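Local structure of phage-related conserved hypothetical protein, BB2244 (Bordetella bronchiseptica, 2BDV) at residues G3-S9 / V97-Y103; P38-T44 / L55-W60. The protein is of unknown function but belongs to the SRAP family, whose studied members crosslink to abasic sites in single-stranded DNA, so it probably acts on damaged DNA. One frame throughout, in Å; residues are numbered along the deposited sequence.

In the fold
The chain starts in contact 1: strand 5-7 sits at the outside of an antiparallel sheet, where 97-103 pairs with it some ninety residues later. After helix 11-18 and strand 35-36 the chain reaches 38-44, and a short excursion through the hairpin of strands 43-46 and 54-57 closes contact 2 with 55-60. This small loop lies wholly within the large one. The two centres are about 11 Å apart, and the contacts touch: Gln7 NE2 lies 2.9 Å from Leu43 O, a probable hydrogen bond, and Gly3 packs against Pro38 and Trp60. Together they tie the N-terminal strand to the hairpin and to the corner joining the two four-stranded sheets.

Contact 1 of 2, residues G3-S9 / V97-Y103; sequences GRIAQKS and VPADGWY
An antiparallel sheet takes its N-terminal strand here: strand 5-7 lies against strand 101-103, with Ile5 and Trp102 as a non-hydrogen-bonded pair. The chain turns a corner at Asp100, so strand 97-99, which belongs to the mixed sheet, crosses strand 5-7 at 82°. Tyr103 N donates to Arg4 O (2.9 Å) at one end, and Asp100 N donates to Ala6 O (2.8 Å) at the corner. Gln7 bridges to the crossing strand. Its side chain runs extended beyond CG and delivers NE2 to Pro98 O at 2.7 Å; the bond is nearly straight (171°), and the acceptor lies in the plane of the amide. NE2 probably has a second acceptor in 38-44.

Asp100 reaches across from the corner to the end of 3-9. Lys8 N (2.7 Å) and Ser9 N (3.1 Å) both approach OD2 from the same face of the carboxylate, Ser9 N on the syn side. Ser9 OG is modelled 2.5 Å from Asp100 OD1, a length too short to be trusted. At the other end of the pair Arg4 CG packs 3.6 Å from Tyr103 CD1, while the guanidinium leads off to Val209 and Asn35 and the tyrosine hydroxyl to Tyr34. Ile5 CD1 meets Val97 CG1 at 4.0 Å, a strand of one sheet touching a strand of the other. With two backbone N-H groups on OD2 and Tyr14 OH as a further hydrogen-bond partner, Asp100 would be expected to stay ionised, and its grip on two successive amides fixes the chain as it leaves the strand.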
loop_
_atom_site.group_PDB
_atom_site.type_symbol
_atom_site.label_atom_id
_atom_site.label_comp_id
_atom_site.label_asym_id
_atom_site.label_seq_id
_atom_site.Cartn_x
_atom_site.Cartn_y
_atom_site.Cartn_z
ATOM N N GLY A 3 -6.444 -4.644 3.159
ATOM C CA GLY A 3 -7.654 -3.919 2.831
ATOM C C GLY A 3 -7.896 -2.675 3.650
ATOM O O GLY A 3 -8.853 -1.945 3.405
ATOM N N ARG A 4 -7.016 -2.417 4.609
ATOM C CA ARG A 4 -7.166 -1.265 5.477
ATOM C C ARG A 4 -5.794 -0.880 6.028
ATOM O O ARG A 4 -5.012 -1.747 6.414
ATOM C CB ARG A 4 -8.100 -1.635 6.631
ATOM C CG ARG A 4 -8.828 -0.474 7.279
ATOM C CD ARG A 4 -9.968 0.016 6.391
ATOM N NE ARG A 4 -10.954 -1.029 6.096
ATOM C CZ ARG A 4 -11.838 -1.514 6.969
ATOM N NH1 ARG A 4 -12.689 -2.462 6.596
ATOM N NH2 ARG A 4 -11.877 -1.054 8.211
ATOM N N ILE A 5 -5.496 0.414 6.063
ATOM C CA ILE A 5 -4.217 0.866 6.596
ATOM C C ILE A 5 -4.439 2.013 7.575
ATOM O O ILE A 5 -5.562 2.505 7.743
ATOM C CB ILE A 5 -3.262 1.395 5.497
ATOM C CG1 ILE A 5 -3.905 2.578 4.786
ATOM C CG2 ILE A 5 -2.864 0.267 4.562
ATOM C CD1 ILE A 5 -2.976 3.319 3.813
ATOM N N ALA A 6 -3.356 2.437 8.216
ATOM C CA ALA A 6 -3.415 3.541 9.161
ATOM C C ALA A 6 -2.313 4.563 8.888
ATOM O O ALA A 6 -1.147 4.202 8.740
ATOM C CB ALA A 6 -3.300 3.015 10.600
ATOM N N GLN A 7 -2.704 5.832 8.796
ATOM C CA GLN A 7 -1.770 6.938 8.591
ATOM C C GLN A 7 -2.032 7.932 9.721
ATOM O O GLN A 7 -2.840 8.858 9.584
ATOM C CB GLN A 7 -1.988 7.618 7.236
ATOM C CG GLN A 7 -1.581 6.763 6.039
ATOM C CD GLN A 7 -1.671 7.511 4.712
ATOM O OE1 GLN A 7 -2.530 8.373 4.529
ATOM N NE2 GLN A 7 -0.791 7.166 3.772
ATOM N N LYS A 8 -1.348 7.729 10.843
ATOM C CA LYS A 8 -1.521 8.589 12.006
ATOM C C LYS A 8 -0.360 9.520 12.354
ATOM O O LYS A 8 -0.532 10.452 13.138
ATOM C CB LYS A 8 -1.896 7.740 13.217
ATOM C CG LYS A 8 -1.203 6.400 13.308
ATOM C CD LYS A 8 -1.947 5.510 14.301
ATOM C CE LYS A 8 -1.159 4.259 14.633
ATOM N NZ LYS A 8 -1.874 3.410 15.628
ATOM N N SER A 9 0.813 9.278 11.779
ATOM C CA SER A 9 1.958 10.140 12.043
ATOM C C SER A 9 1.854 11.418 11.235
ATOM O O SER A 9 1.118 11.491 10.252
ATOM C CB SER A 9 3.266 9.447 11.672
ATOM O OG SER A 9 3.517 8.355 12.524
ATOM N N VAL A 97 3.390 4.257 -0.437
ATOM C CA VAL A 97 2.252 4.621 0.392
ATOM C C VAL A 97 2.682 4.482 1.844
ATOM O O VAL A 97 2.814 3.365 2.360
ATOM C CB VAL A 97 1.041 3.692 0.175
ATOM C CG1 VAL A 97 -0.088 4.109 1.107
ATOM C CG2 VAL A 97 0.572 3.752 -1.272
ATOM N N PRO A 98 2.915 5.611 2.526
ATOM C CA PRO A 98 3.330 5.563 3.927
ATOM C C PRO A 98 2.208 5.048 4.832
ATOM O O PRO A 98 1.025 5.273 4.560
ATOM C CB PRO A 98 3.709 7.010 4.215
ATOM C CG PRO A 98 2.819 7.775 3.313
ATOM C CD PRO A 98 2.893 6.996 2.035
ATOM N N ALA A 99 2.596 4.353 5.902
ATOM C CA ALA A 99 1.647 3.788 6.852
ATOM C C ALA A 99 2.278 3.402 8.190
ATOM O O ALA A 99 3.397 2.883 8.253
ATOM C CB ALA A 99 0.974 2.566 6.238
ATOM N N ASP A 100 1.540 3.647 9.263
ATOM C CA ASP A 100 2.006 3.307 10.595
ATOM C C ASP A 100 1.703 1.830 10.844
ATOM O O ASP A 100 2.304 1.191 11.712
ATOM C CB ASP A 100 1.305 4.219 11.603
ATOM C CG ASP A 100 1.710 5.674 11.429
ATOM O OD1 ASP A 100 2.747 6.070 11.991
ATOM O OD2 ASP A 100 1.016 6.419 10.705
ATOM N N GLY A 101 0.780 1.298 10.047
ATOM C CA GLY A 101 0.385 -0.101 10.155
ATOM C C GLY A 101 -0.821 -0.436 9.280
ATOM O O GLY A 101 -1.315 0.414 8.533
ATOM N N TRP A 102 -1.304 -1.673 9.356
ATOM C CA TRP A 102 -2.454 -2.077 8.556
ATOM C C TRP A 102 -3.303 -3.084 9.329
ATOM O O TRP A 102 -2.893 -3.579 10.387
ATOM C CB TRP A 102 -1.995 -2.665 7.203
ATOM C CG TRP A 102 -1.318 -4.021 7.274
ATOM C CD1 TRP A 102 -1.903 -5.238 7.085
ATOM C CD2 TRP A 102 0.059 -4.285 7.578
ATOM N NE1 TRP A 102 -0.982 -6.246 7.254
ATOM C CE2 TRP A 102 0.233 -5.691 7.556
ATOM C CE3 TRP A 102 1.168 -3.471 7.869
ATOM C CZ2 TRP A 102 1.464 -6.304 7.812
ATOM C CZ3 TRP A 102 2.395 -4.081 8.125
ATOM C CH2 TRP A 102 2.529 -5.488 8.094
ATOM N N TYR A 103 -4.491 -3.381 8.812
ATOM C CA TYR A 103 -5.370 -4.318 9.489
ATOM C C TYR A 103 -5.659 -5.581 8.695
ATOM O O TYR A 103 -5.740 -5.551 7.472
ATOM C CB TYR A 103 -6.706 -3.659 9.815
ATOM C CG TYR A 103 -6.614 -2.352 10.563
ATOM C CD1 TYR A 103 -6.376 -1.153 9.888
ATOM C CD2 TYR A 103 -6.801 -2.308 11.940
ATOM C CE1 TYR A 103 -6.335 0.056 10.568
ATOM C CE2 TYR A 103 -6.761 -1.108 12.629
ATOM C CZ TYR A 103 -6.528 0.072 11.937
ATOM O OH TYR A 103 -6.501 1.261 12.627
HETATM O O HOH W 1 -6.867 -6.534 5.383
#

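Contact 2 of 2, residues P38-T44 / L55-W60; sequences PGTRPLT and LARLPW
Trp60 loses more surface to this contact than any other residue, and Pro38 lies over one face of its indole. Pro38 CG sits 3.8 Å from the centroid of the six-membered ring, 1° off the normal, an almost ideal CH-pi contact. Trp60 CB points toward 38-44 and meets Pro42 CD; with CG anti to the backbone N (chi1 -176°), the indole then lies alongside Pro38. Phe147 stacks on the indole as well. The backbones pin the pair: Gly39 N donates to Trp60 O (2.7 Å), and Trp60 N to Thr40 O (2.9 Å).

At the hairpin end Thr44 pairs with Ala56 through two backbone bonds. Its OG1, held between its own N and carbonyl carbon (chi1 78°), donates a further bond of 3.1 Å to Ala56 O, which already accepts Thr44 N at 2.7 Å. The methyl CG2 rests on Leu58 CB.

Midway, Arg41 passes CD over Pro59, 3.5 Å from Pro59 CG. Leu43 CG sits over one face of the Arg57 guanidinium. Pro42 and Pro59 have no N-H to give; Arg57 NH1 serves Arg41 O instead (2.7 Å), in both the carbonyl and guanidinium planes, while ring packing and backbone bonds hold Pro38 and Trp60.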
loop_
_atom_site.group_PDB
_atom_site.type_symbol
_atom_site.label_atom_id
_atom_site.label_comp_id
_atom_site.label_asym_id
_atom_site.label_seq_id
_atom_site.Cartn_x
_atom_site.Cartn_y
_atom_site.Cartn_z
ATOM N N PRO A 38 -9.978 1.316 0.886
ATOM C CA PRO A 38 -9.816 1.631 -0.534
ATOM C C PRO A 38 -10.920 2.616 -0.938
ATOM O O PRO A 38 -11.970 2.686 -0.289
ATOM C CB PRO A 38 -9.994 0.274 -1.205
ATOM C CG PRO A 38 -9.403 -0.656 -0.187
ATOM C CD PRO A 38 -9.981 -0.138 1.105
ATOM N N GLY A 39 -10.682 3.378 -2.000
ATOM C CA GLY A 39 -11.681 4.330 -2.448
ATOM C C GLY A 39 -11.487 5.720 -1.877
ATOM O O GLY A 39 -12.280 6.619 -2.146
ATOM N N THR A 40 -10.446 5.896 -1.072
ATOM C CA THR A 40 -10.163 7.201 -0.496
ATOM C C THR A 40 -8.867 7.711 -1.115
ATOM O O THR A 40 -8.322 7.089 -2.032
ATOM C CB THR A 40 -10.003 7.127 1.035
ATOM O OG1 THR A 40 -8.839 6.360 1.358
ATOM C CG2 THR A 40 -11.230 6.468 1.669
ATOM N N ARG A 41 -8.378 8.841 -0.612
ATOM C CA ARG A 41 -7.147 9.440 -1.113
ATOM C C ARG A 41 -6.077 9.421 -0.025
ATOM O O ARG A 41 -5.835 10.439 0.631
ATOM C CB ARG A 41 -7.390 10.894 -1.524
ATOM C CG ARG A 41 -8.555 11.120 -2.469
ATOM C CD ARG A 41 -8.184 10.796 -3.895
ATOM N NE ARG A 41 -9.240 11.181 -4.827
ATOM C CZ ARG A 41 -9.636 12.433 -5.042
ATOM N NH1 ARG A 41 -9.062 13.438 -4.389
ATOM N NH2 ARG A 41 -10.606 12.680 -5.914
ATOM N N PRO A 42 -5.421 8.272 0.183
ATOM C CA PRO A 42 -4.386 8.220 1.219
ATOM C C PRO A 42 -3.150 8.998 0.793
ATOM O O PRO A 42 -2.926 9.212 -0.393
ATOM C CB PRO A 42 -4.075 6.724 1.345
ATOM C CG PRO A 42 -5.247 6.034 0.679
ATOM C CD PRO A 42 -5.601 6.955 -0.446
ATOM N N LEU A 43 -2.353 9.426 1.765
ATOM C CA LEU A 43 -1.118 10.130 1.460
ATOM C C LEU A 43 -0.204 9.171 0.721
ATOM O O LEU A 43 -0.182 7.977 1.023
ATOM C CB LEU A 43 -0.415 10.560 2.739
ATOM C CG LEU A 43 -0.912 11.830 3.417
ATOM C CD1 LEU A 43 -0.287 11.961 4.790
ATOM C CD2 LEU A 43 -0.555 13.028 2.532
ATOM N N THR A 44 0.539 9.690 -0.250
ATOM C CA THR A 44 1.498 8.879 -1.000
ATOM C C THR A 44 2.712 9.750 -1.299
ATOM O O THR A 44 2.629 10.981 -1.294
ATOM C CB THR A 44 0.945 8.359 -2.373
ATOM O OG1 THR A 44 0.989 9.409 -3.346
ATOM C CG2 THR A 44 -0.486 7.859 -2.242
ATOM N N LEU A 55 4.744 14.717 -2.008
ATOM C CA LEU A 55 3.892 14.123 -1.000
ATOM C C LEU A 55 2.493 14.611 -1.360
ATOM O O LEU A 55 2.169 15.781 -1.155
ATOM C CB LEU A 55 4.286 14.624 0.388
ATOM C CG LEU A 55 3.406 14.131 1.545
ATOM C CD1 LEU A 55 3.682 12.662 1.796
ATOM C CD2 LEU A 55 3.695 14.940 2.808
ATOM N N ALA A 56 1.680 13.715 -1.919
ATOM C CA ALA A 56 0.321 14.047 -2.337
ATOM C C ALA A 56 -0.667 12.914 -2.075
ATOM O O ALA A 56 -0.278 11.793 -1.743
ATOM C CB ALA A 56 0.305 14.407 -3.821
ATOM N N ARG A 57 -1.951 13.216 -2.237
ATOM C CA ARG A 57 -3.005 12.238 -2.021
ATOM C C ARG A 57 -3.489 11.662 -3.335
ATOM O O ARG A 57 -3.963 12.380 -4.212
ATOM C CB ARG A 57 -4.177 12.879 -1.272
ATOM C CG ARG A 57 -3.846 13.236 0.157
ATOM C CD ARG A 57 -5.067 13.715 0.914
ATOM N NE ARG A 57 -4.764 13.928 2.333
ATOM C CZ ARG A 57 -4.744 12.967 3.252
ATOM N NH1 ARG A 57 -5.017 11.714 2.918
ATOM N NH2 ARG A 57 -4.438 13.258 4.503
ATOM N N LEU A 58 -3.367 10.352 -3.474
ATOM C CA LEU A 58 -3.795 9.683 -4.693
ATOM C C LEU A 58 -4.904 8.698 -4.334
ATOM O O LEU A 58 -4.995 8.243 -3.190
ATOM C CB LEU A 58 -2.595 8.966 -5.329
ATOM C CG LEU A 58 -1.687 9.765 -6.284
ATOM C CD1 LEU A 58 -1.329 11.116 -5.693
ATOM C CD2 LEU A 58 -0.439 8.953 -6.579
ATOM N N PRO A 59 -5.778 8.382 -5.296
ATOM C CA PRO A 59 -6.891 7.451 -5.096
ATOM C C PRO A 59 -6.429 6.005 -4.964
ATOM O O PRO A 59 -5.709 5.494 -5.829
ATOM C CB PRO A 59 -7.736 7.634 -6.356
ATOM C CG PRO A 59 -7.425 9.012 -6.786
ATOM C CD PRO A 59 -5.941 9.110 -6.562
ATOM N N TRP A 60 -6.853 5.357 -3.880
ATOM C CA TRP A 60 -6.519 3.960 -3.622
ATOM C C TRP A 60 -7.608 3.096 -4.253
ATOM O O TRP A 60 -8.774 3.180 -3.867
ATOM C CB TRP A 60 -6.459 3.704 -2.107
ATOM C CG TRP A 60 -6.028 2.318 -1.735
ATOM C CD1 TRP A 60 -5.416 1.408 -2.548
ATOM C CD2 TRP A 60 -6.121 1.699 -0.446
ATOM N NE1 TRP A 60 -5.121 0.268 -1.850
ATOM C CE2 TRP A 60 -5.541 0.420 -0.555
ATOM C CE3 TRP A 60 -6.638 2.104 0.796
ATOM C CZ2 TRP A 60 -5.462 -0.467 0.530
ATOM C CZ3 TRP A 60 -6.562 1.233 1.871
ATOM C CH2 TRP A 60 -5.975 -0.043 1.734
#